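Local atomic coordinates of probable N-glycosylase/DNA lyase (Thermotoga maritima, PDB entry 3N0U), a protein that is a probable DNA N-glycosylase and lyase of the helix-hairpin-helix clan, an all-helical protein without strands. Residues R22-A27 / E196-S201; R164-H169 / E189-V194; T46-F51 / G78-P83; E85-K90 / K101-I106. All coordinates share one frame; numbering follows the deposited sequence. Where two conformers were deposited one is given.

Interaction 1: residues R22-A27 / E196-S201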
loop_
_atom_site.group_PDB
_atom_site.type_symbol
_atom_site.label_atom_id
_atom_site.label_comp_id
_atom_site.label_asym_id
_atom_site.label_seq_id
_atom_site.Cartn_x
_atom_site.Cartn_y
_atom_site.Cartn_z
ATOM N N ARG A 22 17.677 -10.074 -12.440
ATOM C CA ARG A 22 17.362 -11.328 -13.106
ATOM C C ARG A 22 15.865 -11.534 -13.315
ATOM O O ARG A 22 15.471 -12.255 -14.240
ATOM C CB ARG A 22 17.908 -12.520 -12.327
ATOM C CG ARG A 22 19.418 -12.624 -12.261
ATOM C CD ARG A 22 19.810 -13.868 -11.468
ATOM N NE ARG A 22 21.231 -13.887 -11.142
ATOM C CZ ARG A 22 21.736 -13.657 -9.929
ATOM N NH1 ARG A 22 20.937 -13.408 -8.897
ATOM N NH2 ARG A 22 23.052 -13.694 -9.746
ATOM N N ILE A 23 15.032 -10.920 -12.476
ATOM C CA ILE A 23 13.582 -11.056 -12.656
ATOM C C ILE A 23 12.972 -9.867 -13.358
ATOM O O ILE A 23 11.783 -9.868 -13.653
ATOM C CB ILE A 23 12.804 -11.351 -11.332
ATOM C CG1 ILE A 23 13.032 -10.300 -10.253
ATOM C CG2 ILE A 23 13.188 -12.735 -10.786
ATOM C CD1 ILE A 23 12.323 -8.984 -10.462
ATOM N N ARG A 24 13.778 -8.853 -13.642
ATOM C CA ARG A 24 13.233 -7.593 -14.129
ATOM C C ARG A 24 12.460 -7.736 -15.427
ATOM O O ARG A 24 11.350 -7.230 -15.559
ATOM C CB ARG A 24 14.350 -6.577 -14.299
ATOM C CG ARG A 24 13.855 -5.172 -14.548
ATOM C CD ARG A 24 15.061 -4.238 -14.723
ATOM N NE ARG A 24 14.684 -2.839 -14.540
ATOM C CZ ARG A 24 15.467 -1.916 -14.010
ATOM N NH1 ARG A 24 14.999 -0.690 -13.880
ATOM N NH2 ARG A 24 16.723 -2.204 -13.633
ATOM N N GLU A 25 13.028 -8.448 -16.392
ATOM C CA GLU A 25 12.414 -8.508 -17.713
ATOM C C GLU A 25 11.067 -9.199 -17.629
ATOM O O GLU A 25 10.099 -8.756 -18.222
ATOM C CB GLU A 25 13.319 -9.266 -18.674
ATOM C CG GLU A 25 12.754 -9.406 -20.072
ATOM C CD GLU A 25 13.609 -10.312 -20.952
ATOM O OE1 GLU A 25 13.037 -11.131 -21.709
ATOM O OE2 GLU A 25 14.857 -10.209 -20.880
ATOM N N GLU A 26 11.007 -10.283 -16.875
ATOM C CA GLU A 26 9.769 -11.040 -16.802
ATOM C C GLU A 26 8.702 -10.345 -15.974
ATOM O O GLU A 26 7.506 -10.528 -16.217
ATOM C CB GLU A 26 10.020 -12.474 -16.300
ATOM C CG GLU A 26 10.365 -12.630 -14.845
ATOM C CD GLU A 26 10.919 -14.018 -14.552
ATOM O OE1 GLU A 26 10.498 -14.646 -13.558
ATOM O OE2 GLU A 26 11.795 -14.461 -15.306
ATOM N N ALA A 27 9.130 -9.588 -14.968
ATOM C CA ALA A 27 8.200 -8.930 -14.073
ATOM C C ALA A 27 7.684 -7.641 -14.676
ATOM O O ALA A 27 6.587 -7.202 -14.350
ATOM C CB ALA A 27 8.840 -8.668 -12.715
ATOM N N GLU A 196 16.695 3.968 -6.844
ATOM C CA GLU A 196 17.392 4.805 -7.808
ATOM C C GLU A 196 18.549 4.055 -8.455
ATOM O O GLU A 196 18.766 4.173 -9.664
ATOM C CB GLU A 196 17.903 6.070 -7.117
ATOM C CG GLU A 196 18.481 7.093 -8.049
ATOM C CD GLU A 196 18.811 8.392 -7.323
ATOM O OE1 GLU A 196 19.465 8.333 -6.253
ATOM O OE2 GLU A 196 18.395 9.466 -7.811
ATOM N N ALA A 197 19.266 3.257 -7.664
ATOM C CA ALA A 197 20.365 2.438 -8.195
ATOM C C ALA A 197 19.862 1.436 -9.231
ATOM O O ALA A 197 20.553 1.116 -10.192
ATOM C CB ALA A 197 21.088 1.709 -7.072
ATOM N N PHE A 198 18.647 0.954 -9.024
ATOM C CA PHE A 198 18.017 0.003 -9.927
ATOM C C PHE A 198 17.416 0.720 -11.144
ATOM O O PHE A 198 17.185 0.109 -12.174
ATOM C CB PHE A 198 16.935 -0.731 -9.120
ATOM C CG PHE A 198 16.291 -1.896 -9.817
ATOM C CD1 PHE A 198 16.995 -3.055 -10.042
ATOM C CD2 PHE A 198 14.960 -1.852 -10.166
ATOM C CE1 PHE A 198 16.387 -4.156 -10.662
ATOM C CE2 PHE A 198 14.342 -2.932 -10.777
ATOM C CZ PHE A 198 15.051 -4.095 -11.008
ATOM N N GLY A 199 17.140 2.013 -11.020
ATOM C CA GLY A 199 16.493 2.748 -12.096
ATOM C C GLY A 199 14.969 2.702 -12.091
ATOM O O GLY A 199 14.351 2.773 -13.149
ATOM N N GLU A 200 14.354 2.575 -10.917
ATOM C CA GLU A 200 12.889 2.646 -10.801
ATOM C C GLU A 200 12.464 3.589 -9.693
ATOM O O GLU A 200 13.188 3.801 -8.722
ATOM C CB GLU A 200 12.271 1.268 -10.506
ATOM C CG GLU A 200 12.465 0.218 -11.584
ATOM C CD GLU A 200 11.688 0.499 -12.867
ATOM O OE1 GLU A 200 10.595 1.093 -12.796
ATOM O OE2 GLU A 200 12.179 0.106 -13.960
ATOM N N SER A 201 11.274 4.153 -9.841
ATOM C CA SER A 201 10.658 4.922 -8.777
ATOM C C SER A 201 10.346 4.016 -7.589
ATOM O O SER A 201 10.123 2.826 -7.757
ATOM C CB SER A 201 9.354 5.536 -9.274
ATOM O OG SER A 201 8.398 4.505 -9.511
HETATM O O HOH W 1 12.068 -2.224 -15.496
#
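Arg-24 of helix 13-44 lays its guanidinium flat on the ring of Phe-198, and this stack is the tightly packed half of the contact. The planes differ by only 8°, and Arg-24 CZ stands 3.8 Å from the ring centroid, over the face, which meets the geometry of a cation-pi pair. With CG anti to the backbone N (chi1 -169°) and the chain extended from CG to NE, Arg-24 CD passes alongside Phe-198 CZ at 3.7 Å before the flat group covers the ring. The same guanidinium grips the carbonyl of Phe-198 end-on: Arg-24 NH2 donates to Phe-198 O at 2.8 Å and Arg-24 NH1 to the same oxygen at 2.9 Å, so two bonds and a stack together restrict its rotation.

The looser, wetter side lies along another part of the guanidinium edge. There Arg-24 NH1 also meets Glu-200 OE2 at 2.9 Å in a salt bridge that uses the anti lone pair, the carboxylate plane turned 63° from the guanidinium. A water joins the two residues again, accepting from Arg-24 NE and donating to Glu-200 OE2. Glu-21 supplies a second acidic partner at NH2, while the ring of Phe-205, on helix 202-214, meets that of Phe-198. The site is the C-terminal end of helix 181-198, closed by a Schellman motif with Gly-199 at C-prime, where the arginine donates twice to the carbonyl of the last helical residue.

Interaction 2: residues R164-H169 / E189-V194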
loop_
_atom_site.group_PDB
_atom_site.type_symbol
_atom_site.label_atom_id
_atom_site.label_comp_id
_atom_site.label_asym_id
_atom_site.label_seq_id
_atom_site.Cartn_x
_atom_site.Cartn_y
_atom_site.Cartn_z
ATOM N N ARG A 164 12.157 -6.847 6.132
ATOM C CA ARG A 164 12.998 -8.017 6.310
ATOM C C ARG A 164 14.026 -8.130 5.196
ATOM O O ARG A 164 15.146 -8.561 5.448
ATOM C CB ARG A 164 12.165 -9.291 6.449
ATOM C CG ARG A 164 11.495 -9.417 7.836
ATOM C CD ARG A 164 10.828 -10.774 8.036
ATOM N NE ARG A 164 10.062 -11.153 6.852
ATOM C CZ ARG A 164 8.738 -11.081 6.751
ATOM N NH1 ARG A 164 8.002 -10.667 7.781
ATOM N NH2 ARG A 164 8.148 -11.439 5.615
ATOM N N LEU A 165 13.660 -7.738 3.974
ATOM C CA LEU A 165 14.626 -7.701 2.874
ATOM C C LEU A 165 15.725 -6.685 3.147
ATOM O O LEU A 165 16.894 -6.925 2.862
ATOM C CB LEU A 165 13.962 -7.332 1.546
ATOM C CG LEU A 165 13.482 -8.449 0.643
ATOM C CD1 LEU A 165 12.946 -7.813 -0.623
ATOM C CD2 LEU A 165 14.592 -9.435 0.322
ATOM N N MET A 166 15.339 -5.528 3.666
ATOM C CA MET A 166 16.304 -4.482 3.948
ATOM C C MET A 166 17.256 -4.913 5.052
ATOM O O MET A 166 18.433 -4.624 4.995
ATOM C CB MET A 166 15.594 -3.193 4.335
ATOM C CG MET A 166 14.793 -2.572 3.196
ATOM S SD MET A 166 14.013 -1.022 3.710
ATOM C CE MET A 166 15.439 0.069 3.649
ATOM N N LYS A 167 16.747 -5.608 6.062
ATOM C CA LYS A 167 17.594 -6.055 7.157
ATOM C C LYS A 167 18.544 -7.158 6.685
ATOM O O LYS A 167 19.717 -7.150 7.007
ATOM C CB LYS A 167 16.739 -6.532 8.347
ATOM C CG LYS A 167 17.553 -7.015 9.548
ATOM C CD LYS A 167 16.656 -7.307 10.747
ATOM C CE LYS A 167 17.467 -7.617 11.997
ATOM N NZ LYS A 167 18.347 -8.801 11.813
ATOM N N ARG A 168 18.032 -8.095 5.900
ATOM C CA ARG A 168 18.820 -9.224 5.421
ATOM C C ARG A 168 19.978 -8.761 4.540
ATOM O O ARG A 168 20.998 -9.434 4.442
ATOM C CB ARG A 168 17.914 -10.170 4.634
ATOM C CG ARG A 168 18.601 -11.350 3.962
ATOM C CD ARG A 168 17.633 -12.052 2.994
ATOM N NE ARG A 168 16.230 -11.836 3.364
ATOM C CZ ARG A 168 15.194 -12.005 2.546
ATOM N NH1 ARG A 168 15.385 -12.397 1.290
ATOM N NH2 ARG A 168 13.959 -11.776 2.985
ATOM N N HIS A 169 19.826 -7.607 3.901
ATOM C CA HIS A 169 20.859 -7.118 2.996
ATOM C C HIS A 169 21.623 -5.932 3.566
ATOM O O HIS A 169 22.299 -5.199 2.836
ATOM C CB HIS A 169 20.253 -6.795 1.636
ATOM C CG HIS A 169 19.821 -8.015 0.895
ATOM N ND1 HIS A 169 18.532 -8.503 0.950
ATOM C CD2 HIS A 169 20.520 -8.881 0.130
ATOM C CE1 HIS A 169 18.451 -9.600 0.221
ATOM N NE2 HIS A 169 19.644 -9.855 -0.282
ATOM N N GLU A 189 14.050 6.737 2.768
ATOM C CA GLU A 189 15.091 7.367 1.965
ATOM C C GLU A 189 16.205 6.363 1.657
ATOM O O GLU A 189 16.789 6.395 0.578
ATOM C CB GLU A 189 15.640 8.619 2.665
ATOM C CG GLU A 189 16.856 9.243 1.991
ATOM C CD GLU A 189 16.579 9.774 0.582
ATOM O OE1 GLU A 189 15.401 9.975 0.211
ATOM O OE2 GLU A 189 17.551 10.002 -0.165
ATOM N N ILE A 190 16.512 5.479 2.605
ATOM C CA ILE A 190 17.451 4.394 2.343
ATOM C C ILE A 190 16.986 3.547 1.152
ATOM O O ILE A 190 17.750 3.248 0.235
ATOM C CB ILE A 190 17.589 3.485 3.572
ATOM C CG1 ILE A 190 18.285 4.242 4.704
ATOM C CG2 ILE A 190 18.347 2.234 3.228
ATOM C CD1 ILE A 190 18.432 3.437 6.002
ATOM N N LEU A 191 15.720 3.154 1.167
ATOM C CA LEU A 191 15.185 2.344 0.090
ATOM C C LEU A 191 15.083 3.134 -1.209
ATOM O O LEU A 191 15.142 2.542 -2.283
ATOM C CB LEU A 191 13.811 1.778 0.464
ATOM C CG LEU A 191 13.337 0.582 -0.369
ATOM C CD1 LEU A 191 14.273 -0.580 -0.232
ATOM C CD2 LEU A 191 11.933 0.152 0.057
ATOM N N ARG A 192 14.906 4.453 -1.118
ATOM C CA ARG A 192 14.807 5.266 -2.324
ATOM C C ARG A 192 16.120 5.213 -3.064
ATOM O O ARG A 192 16.147 5.154 -4.284
ATOM C CB ARG A 192 14.450 6.725 -2.030
ATOM C CG ARG A 192 14.134 7.515 -3.298
ATOM C CD ARG A 192 14.231 9.039 -3.120
ATOM N NE ARG A 192 15.576 9.473 -2.723
ATOM C CZ ARG A 192 16.648 9.477 -3.513
ATOM N NH1 ARG A 192 16.567 9.062 -4.772
ATOM N NH2 ARG A 192 17.818 9.892 -3.037
ATOM N N LYS A 193 17.218 5.251 -2.324
ATOM C CA LYS A 193 18.519 5.208 -2.971
ATOM C C LYS A 193 18.734 3.862 -3.663
ATOM O O LYS A 193 19.372 3.805 -4.704
ATOM C CB LYS A 193 19.644 5.516 -1.982
ATOM C CG LYS A 193 19.640 6.964 -1.484
ATOM C CD LYS A 193 20.692 7.168 -0.392
ATOM C CE LYS A 193 21.025 8.646 -0.178
ATOM N NZ LYS A 193 20.226 9.288 0.901
ATOM N N VAL A 194 18.179 2.788 -3.105
ATOM C CA VAL A 194 18.285 1.478 -3.741
ATOM C C VAL A 194 17.442 1.452 -5.015
ATOM O O VAL A 194 17.878 0.952 -6.047
ATOM C CB VAL A 194 17.821 0.350 -2.812
ATOM C CG1 VAL A 194 17.967 -0.996 -3.503
ATOM C CG2 VAL A 194 18.624 0.376 -1.499
#
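Met-166 is the residue through which 164-169 meets helix 181-198, touching Ile-190 and Leu-191. Taken in order along the chain, Leu-165 comes first: its side chain touches Leu-209 and Leu-212 of helix 202-214, and its carbonyl serves a later residue. Met-166 then points at the other segment. Its chain runs straight to SD and bends at the last torsion (chi3 77°), which brings the methyl Met-166 CE to within 3.6 Å of Ile-190 CG2 and 4.0 Å of Leu-191 CB. Farther back, Met-166 SD and CG both lie 4.0 Å from Leu-191 CD1, so the leucine flanks the thioether from CG to CE. At His-169 the chain leaves helical geometry, and its ring gives ND1-H to Leu-165 O at 3.0 Å, nearly in the ring plane, tying the imidazole to the preceding turn. Without any polar bond between the segments, this is apolar helix-helix packing of helix 160-168 on helix 181-198 in the all-helical glycosylase fold.

Interaction 3: residues T46-F51 / G78-P83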
loop_
_atom_site.group_PDB
_atom_site.type_symbol
_atom_site.label_atom_id
_atom_site.label_comp_id
_atom_site.label_asym_id
_atom_site.label_seq_id
_atom_site.Cartn_x
_atom_site.Cartn_y
_atom_site.Cartn_z
ATOM N N THR A 46 -13.549 8.225 -8.977
ATOM C CA THR A 46 -14.450 9.061 -8.211
ATOM C C THR A 46 -14.051 9.021 -6.750
ATOM O O THR A 46 -13.197 8.222 -6.352
ATOM C CB THR A 46 -15.892 8.548 -8.299
ATOM O OG1 THR A 46 -15.940 7.220 -7.768
ATOM C CG2 THR A 46 -16.393 8.524 -9.749
ATOM N N GLU A 47 -14.665 9.874 -5.945
ATOM C CA GLU A 47 -14.431 9.830 -4.507
ATOM C C GLU A 47 -14.714 8.439 -3.961
ATOM O O GLU A 47 -13.961 7.918 -3.153
ATOM C CB GLU A 47 -15.293 10.865 -3.767
ATOM C CG GLU A 47 -14.881 12.302 -4.001
ATOM C CD GLU A 47 -13.669 12.737 -3.167
ATOM O OE1 GLU A 47 -13.401 12.110 -2.118
ATOM O OE2 GLU A 47 -12.997 13.723 -3.553
ATOM N N GLU A 48 -15.807 7.830 -4.391
ATOM C CA GLU A 48 -16.127 6.499 -3.908
ATOM C C GLU A 48 -15.129 5.455 -4.370
ATOM O O GLU A 48 -14.791 4.551 -3.599
ATOM C CB GLU A 48 -17.534 6.102 -4.310
ATOM C CG GLU A 48 -18.598 6.926 -3.593
ATOM C CD GLU A 48 -20.007 6.442 -3.848
ATOM O OE1 GLU A 48 -20.177 5.478 -4.622
ATOM O OE2 GLU A 48 -20.945 7.036 -3.265
ATOM N N ASP A 49 -14.648 5.562 -5.608
ATOM C CA ASP A 49 -13.621 4.634 -6.074
ATOM C C ASP A 49 -12.358 4.738 -5.192
ATOM O O ASP A 49 -11.714 3.735 -4.825
ATOM C CB ASP A 49 -13.214 4.953 -7.517
ATOM C CG ASP A 49 -14.310 4.689 -8.536
ATOM O OD1 ASP A 49 -15.211 3.854 -8.272
ATOM O OD2 ASP A 49 -14.247 5.316 -9.635
ATOM N N LEU A 50 -11.973 5.961 -4.872
ATOM C CA LEU A 50 -10.797 6.172 -4.049
ATOM C C LEU A 50 -11.057 5.653 -2.635
ATOM O O LEU A 50 -10.175 5.083 -2.001
ATOM C CB LEU A 50 -10.437 7.660 -4.008
ATOM C CG LEU A 50 -9.955 8.234 -5.343
ATOM C CD1 LEU A 50 -9.832 9.720 -5.237
ATOM C CD2 LEU A 50 -8.619 7.634 -5.728
ATOM N N PHE A 51 -12.273 5.839 -2.142
ATOM C CA PHE A 51 -12.621 5.356 -0.814
ATOM C C PHE A 51 -12.519 3.832 -0.721
ATOM O O PHE A 51 -12.107 3.277 0.304
ATOM C CB PHE A 51 -14.040 5.787 -0.417
ATOM C CG PHE A 51 -14.340 5.503 1.016
ATOM C CD1 PHE A 51 -15.018 4.353 1.390
ATOM C CD2 PHE A 51 -13.857 6.342 2.000
ATOM C CE1 PHE A 51 -15.266 4.091 2.726
ATOM C CE2 PHE A 51 -14.076 6.069 3.321
ATOM C CZ PHE A 51 -14.776 4.943 3.687
ATOM N N GLY A 78 -20.189 -1.376 -0.875
ATOM C CA GLY A 78 -20.621 -1.593 0.494
ATOM C C GLY A 78 -19.723 -0.857 1.484
ATOM O O GLY A 78 -20.150 -0.481 2.572
ATOM N N PHE A 79 -18.459 -0.652 1.131
ATOM C CA PHE A 79 -17.580 0.108 2.017
ATOM C C PHE A 79 -18.129 1.510 2.265
ATOM O O PHE A 79 -17.873 2.099 3.305
ATOM C CB PHE A 79 -16.177 0.247 1.442
ATOM C CG PHE A 79 -15.406 -1.044 1.380
ATOM C CD1 PHE A 79 -15.301 -1.864 2.493
ATOM C CD2 PHE A 79 -14.814 -1.445 0.199
ATOM C CE1 PHE A 79 -14.579 -3.049 2.444
ATOM C CE2 PHE A 79 -14.108 -2.617 0.130
ATOM C CZ PHE A 79 -13.992 -3.434 1.264
ATOM N N VAL A 80 -18.840 2.048 1.277
ATOM C CA VAL A 80 -19.392 3.393 1.356
ATOM C C VAL A 80 -20.714 3.430 2.115
ATOM O O VAL A 80 -20.945 4.346 2.918
ATOM C CB VAL A 80 -19.624 3.966 -0.065
ATOM C CG1 VAL A 80 -20.287 5.338 -0.009
ATOM C CG2 VAL A 80 -18.318 4.061 -0.799
ATOM N N HIS A 81 -21.592 2.452 1.882
ATOM C CA HIS A 81 -22.958 2.611 2.353
ATOM C C HIS A 81 -23.422 1.652 3.444
ATOM O O HIS A 81 -24.430 1.932 4.093
ATOM C CB HIS A 81 -23.947 2.583 1.168
ATOM C CG HIS A 81 -24.034 1.256 0.479
ATOM N ND1 HIS A 81 -24.686 0.167 1.030
ATOM C CD2 HIS A 81 -23.565 0.841 -0.723
ATOM C CE1 HIS A 81 -24.592 -0.861 0.207
ATOM N NE2 HIS A 81 -23.923 -0.474 -0.867
ATOM N N LEU A 82 -22.748 0.526 3.653
ATOM C CA LEU A 82 -23.280 -0.439 4.613
ATOM C C LEU A 82 -23.189 0.042 6.057
ATOM O O LEU A 82 -22.205 0.665 6.450
ATOM C CB LEU A 82 -22.551 -1.777 4.525
ATOM C CG LEU A 82 -22.833 -2.633 3.296
ATOM C CD1 LEU A 82 -21.882 -3.813 3.266
ATOM C CD2 LEU A 82 -24.254 -3.155 3.297
ATOM N N PRO A 83 -24.206 -0.279 6.865
ATOM C CA PRO A 83 -24.051 0.000 8.299
ATOM C C PRO A 83 -22.963 -0.850 8.907
ATOM O O PRO A 83 -22.633 -1.900 8.372
ATOM C CB PRO A 83 -25.407 -0.392 8.904
ATOM C CG PRO A 83 -26.302 -0.618 7.785
ATOM C CD PRO A 83 -25.484 -0.937 6.575
#
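Phe-79 O is approached by two groups at once: Arg-110 NH2, from beyond the segments, hydrogen-bonds to it, and Phe-51 CE1 comes up at 3.3 Å. The carbonyl oxygen lies at the edge of the Phe-51 ring, near its plane, so the ring turns a C-H rather than its pi face to the oxygen, probably a mildly attractive approach. Phe-51 reaches it with CG anti to the backbone N (chi1 -170°), and the same ring side brings CD1 to 4.0 Å from Val-80 CG2. Arg-110 also bonds Leu-82 O, holding the short helix 78-81 and the turn after it.

Segment 46-51 holds the N-cap and the first turn of helix 47-59, and its start is a capping box: Asp-49 N donates to Thr-46 OG1 at 3.0 Å, and Thr-46 N returns a nearly straight bond (174°) to Asp-49 OD2 at 3.1 Å, from above the carboxylate plane. Both cap residues lie clear of helix 78-81; the contact is made by Glu-48 and Phe-51.

Glu-48 crosses Val-80 at about a right angle. Its extended chain passes Glu-48 CG at 4.0 Å from Val-80 CG2 and ends with Glu-48 OE2 3.7 Å from Val-80 CG1, so the two methyls lie against successive parts of the glutamate. The polar end is engaged by Lys-77, which forms a salt bridge to Glu-48 OE1 just before helix 78-81.

Interaction 4: residues E85-K90 / K101-I106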
loop_
_atom_site.group_PDB
_atom_site.type_symbol
_atom_site.label_atom_id
_atom_site.label_comp_id
_atom_site.label_asym_id
_atom_site.label_seq_id
_atom_site.Cartn_x
_atom_site.Cartn_y
_atom_site.Cartn_z
ATOM N N GLU A 85 -22.702 -3.011 11.345
ATOM C CA GLU A 85 -22.896 -4.431 11.659
ATOM C C GLU A 85 -22.882 -5.280 10.390
ATOM O O GLU A 85 -22.287 -6.372 10.368
ATOM C CB GLU A 85 -24.200 -4.662 12.434
ATOM C CG GLU A 85 -24.478 -6.145 12.759
ATOM C CD GLU A 85 -25.752 -6.367 13.586
ATOM O OE1 GLU A 85 -26.812 -5.784 13.252
ATOM O OE2 GLU A 85 -25.695 -7.140 14.573
ATOM N N GLU A 86 -23.500 -4.780 9.322
ATOM C CA GLU A 86 -23.526 -5.520 8.072
ATOM C C GLU A 86 -22.148 -5.551 7.407
ATOM O O GLU A 86 -21.776 -6.544 6.777
ATOM C CB GLU A 86 -24.560 -4.924 7.108
ATOM C CG GLU A 86 -26.007 -5.403 7.354
ATOM C CD GLU A 86 -26.668 -4.761 8.564
ATOM O OE1 GLU A 86 -26.154 -3.733 9.061
ATOM O OE2 GLU A 86 -27.718 -5.281 9.013
ATOM N N LEU A 87 -21.407 -4.462 7.497
ATOM C CA LEU A 87 -20.054 -4.447 6.963
ATOM C C LEU A 87 -19.171 -5.428 7.728
ATOM O O LEU A 87 -18.413 -6.185 7.135
ATOM C CB LEU A 87 -19.476 -3.037 7.032
ATOM C CG LEU A 87 -18.047 -2.887 6.506
ATOM C CD1 LEU A 87 -17.967 -3.415 5.077
ATOM C CD2 LEU A 87 -17.610 -1.440 6.594
ATOM N N ALA A 88 -19.270 -5.433 9.051
ATOM C CA ALA A 88 -18.476 -6.378 9.838
ATOM C C ALA A 88 -18.826 -7.810 9.452
ATOM O O ALA A 88 -17.946 -8.682 9.378
ATOM C CB ALA A 88 -18.691 -6.156 11.322
ATOM N N GLU A 89 -20.109 -8.076 9.216
ATOM C CA GLU A 89 -20.502 -9.433 8.855
ATOM C C GLU A 89 -19.889 -9.837 7.510
ATOM O O GLU A 89 -19.418 -10.965 7.348
ATOM C CB GLU A 89 -22.020 -9.583 8.834
ATOM C CG GLU A 89 -22.489 -10.960 8.388
ATOM C CD GLU A 89 -21.931 -12.095 9.246
ATOM O OE1 GLU A 89 -21.732 -11.900 10.463
ATOM O OE2 GLU A 89 -21.700 -13.195 8.693
ATOM N N LYS A 90 -19.884 -8.931 6.531
ATOM C CA LYS A 90 -19.292 -9.265 5.240
ATOM C C LYS A 90 -17.774 -9.449 5.356
ATOM O O LYS A 90 -17.201 -10.308 4.691
ATOM C CB LYS A 90 -19.613 -8.212 4.186
ATOM C CG LYS A 90 -21.089 -8.178 3.771
ATOM C CD LYS A 90 -21.260 -7.515 2.429
ATOM C CE LYS A 90 -22.689 -7.681 1.882
ATOM N NZ LYS A 90 -22.676 -7.456 0.415
ATOM N N LYS A 101 -13.326 -4.429 14.155
ATOM C CA LYS A 101 -12.513 -3.235 14.244
ATOM C C LYS A 101 -12.258 -2.625 12.864
ATOM O O LYS A 101 -12.293 -1.406 12.702
ATOM C CB LYS A 101 -11.200 -3.549 14.978
ATOM C CG LYS A 101 -10.523 -2.342 15.541
ATOM C CD LYS A 101 -11.402 -1.681 16.632
ATOM C CE LYS A 101 -11.749 -0.253 16.295
ATOM N NZ LYS A 101 -12.283 0.453 17.498
ATOM N N ARG A 102 -11.986 -3.440 11.855
ATOM C CA ARG A 102 -11.768 -2.894 10.515
ATOM C C ARG A 102 -13.035 -2.239 9.991
ATOM O O ARG A 102 -12.975 -1.194 9.343
ATOM C CB ARG A 102 -11.295 -3.970 9.536
ATOM C CG ARG A 102 -9.965 -4.625 9.898
ATOM C CD ARG A 102 -8.771 -3.672 9.856
ATOM N NE ARG A 102 -7.601 -4.362 10.399
ATOM C CZ ARG A 102 -7.344 -4.513 11.697
ATOM N NH1 ARG A 102 -8.153 -3.990 12.623
ATOM N NH2 ARG A 102 -6.276 -5.192 12.075
ATOM N N ALA A 103 -14.186 -2.841 10.261
ATOM C CA ALA A 103 -15.459 -2.237 9.849
ATOM C C ALA A 103 -15.611 -0.860 10.493
ATOM O O ALA A 103 -16.056 0.086 9.844
ATOM C CB ALA A 103 -16.621 -3.123 10.219
ATOM N N GLU A 104 -15.246 -0.754 11.766
ATOM C CA GLU A 104 -15.376 0.501 12.488
ATOM C C GLU A 104 -14.482 1.574 11.886
ATOM O O GLU A 104 -14.911 2.728 11.711
ATOM C CB GLU A 104 -15.058 0.289 13.970
ATOM C CG GLU A 104 -16.151 -0.487 14.703
ATOM C CD GLU A 104 -15.827 -0.851 16.135
ATOM O OE1 GLU A 104 -14.744 -0.491 16.625
ATOM O OE2 GLU A 104 -16.686 -1.498 16.776
ATOM N N PHE A 105 -13.251 1.199 11.552
ATOM C CA PHE A 105 -12.336 2.120 10.886
ATOM C C PHE A 105 -12.927 2.648 9.589
ATOM O O PHE A 105 -12.903 3.850 9.332
ATOM C CB PHE A 105 -11.000 1.450 10.545
ATOM C CG PHE A 105 -10.164 1.068 11.729
ATOM C CD1 PHE A 105 -10.321 1.669 12.959
ATOM C CD2 PHE A 105 -9.203 0.083 11.590
ATOM C CE1 PHE A 105 -9.529 1.291 14.033
ATOM C CE2 PHE A 105 -8.399 -0.283 12.640
ATOM C CZ PHE A 105 -8.565 0.313 13.871
ATOM N N ILE A 106 -13.449 1.743 8.769
ATOM C CA ILE A 106 -13.968 2.106 7.446
ATOM C C ILE A 106 -15.166 3.055 7.606
ATOM O O ILE A 106 -15.267 4.093 6.910
ATOM C CB ILE A 106 -14.304 0.849 6.617
ATOM C CG1 ILE A 106 -12.999 0.158 6.234
ATOM C CG2 ILE A 106 -15.095 1.194 5.359
ATOM C CD1 ILE A 106 -13.167 -1.293 5.802
#
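Ala-88 of helix 84-93 and Ala-103 of helix 99-109 meet with nothing larger than a methyl on either residue. Their CA atoms are 5.1 Å apart, while the axes of the short segments approach to 8.5 Å and run at 132° between N-to-C directions, an inclined antiparallel crossing. The methyl of Ala-103, the bump, presses directly on the opposite backbone, with Ala-103 CB 3.7 Å from Ala-88 N, and stands 3.8 Å from Ala-88 CB. Leu-87 closes another flank, its CG 4.0 Å from Ala-103 CB. With Leu-84 and Leu-91 also touching it, Ala-103 sits among residues spaced as a four-residue hollow, the geometry of a knob in a hole.

Leu-87 makes the return contact, lodging against Ala-103 and Ile-106: with CG anti to the backbone N (chi1 180°), its branch crosses the interface and Leu-87 CD2 settles 3.9 Å from Ala-103 O and, on the next turn, 3.8 Å from Ile-106 CG2. Leu-87 and Ile-106 cross at about a right angle, meeting branch to branch through CD2 and CG2. All four side chains are buried and apolar, and across the contact Ala-88 N and Ala-103 O are met by carbon.

Ile-106 continues onto Phe-51 and Ser-55 of helix 47-59, and Leu-87 onto Ile-75 of helix 65-75, so helices 84-93 and 99-109 are each packed against a further helix.

In the fold
The four contacts form two groups on opposite sides of the chain's centre. Interactions 1 and 2 share helix 181-198, with centres 15 Å apart; interactions 3 and 4 lie 13 Å apart and touch, for example where Phe-51 CZ comes 3.4 Å from Ile-106 O. The groups are separated by 34 to 38 Å between centres. Along the chain, interaction 3 closes before interaction 4 opens, and interaction 4 before interaction 2, while interaction 1 encloses all three by joining helix 13-44 to the end of helix 181-198. The N-terminal helix is therefore packed with late helices, whereas residues 46-106, nested between them in sequence, build the group on the other side.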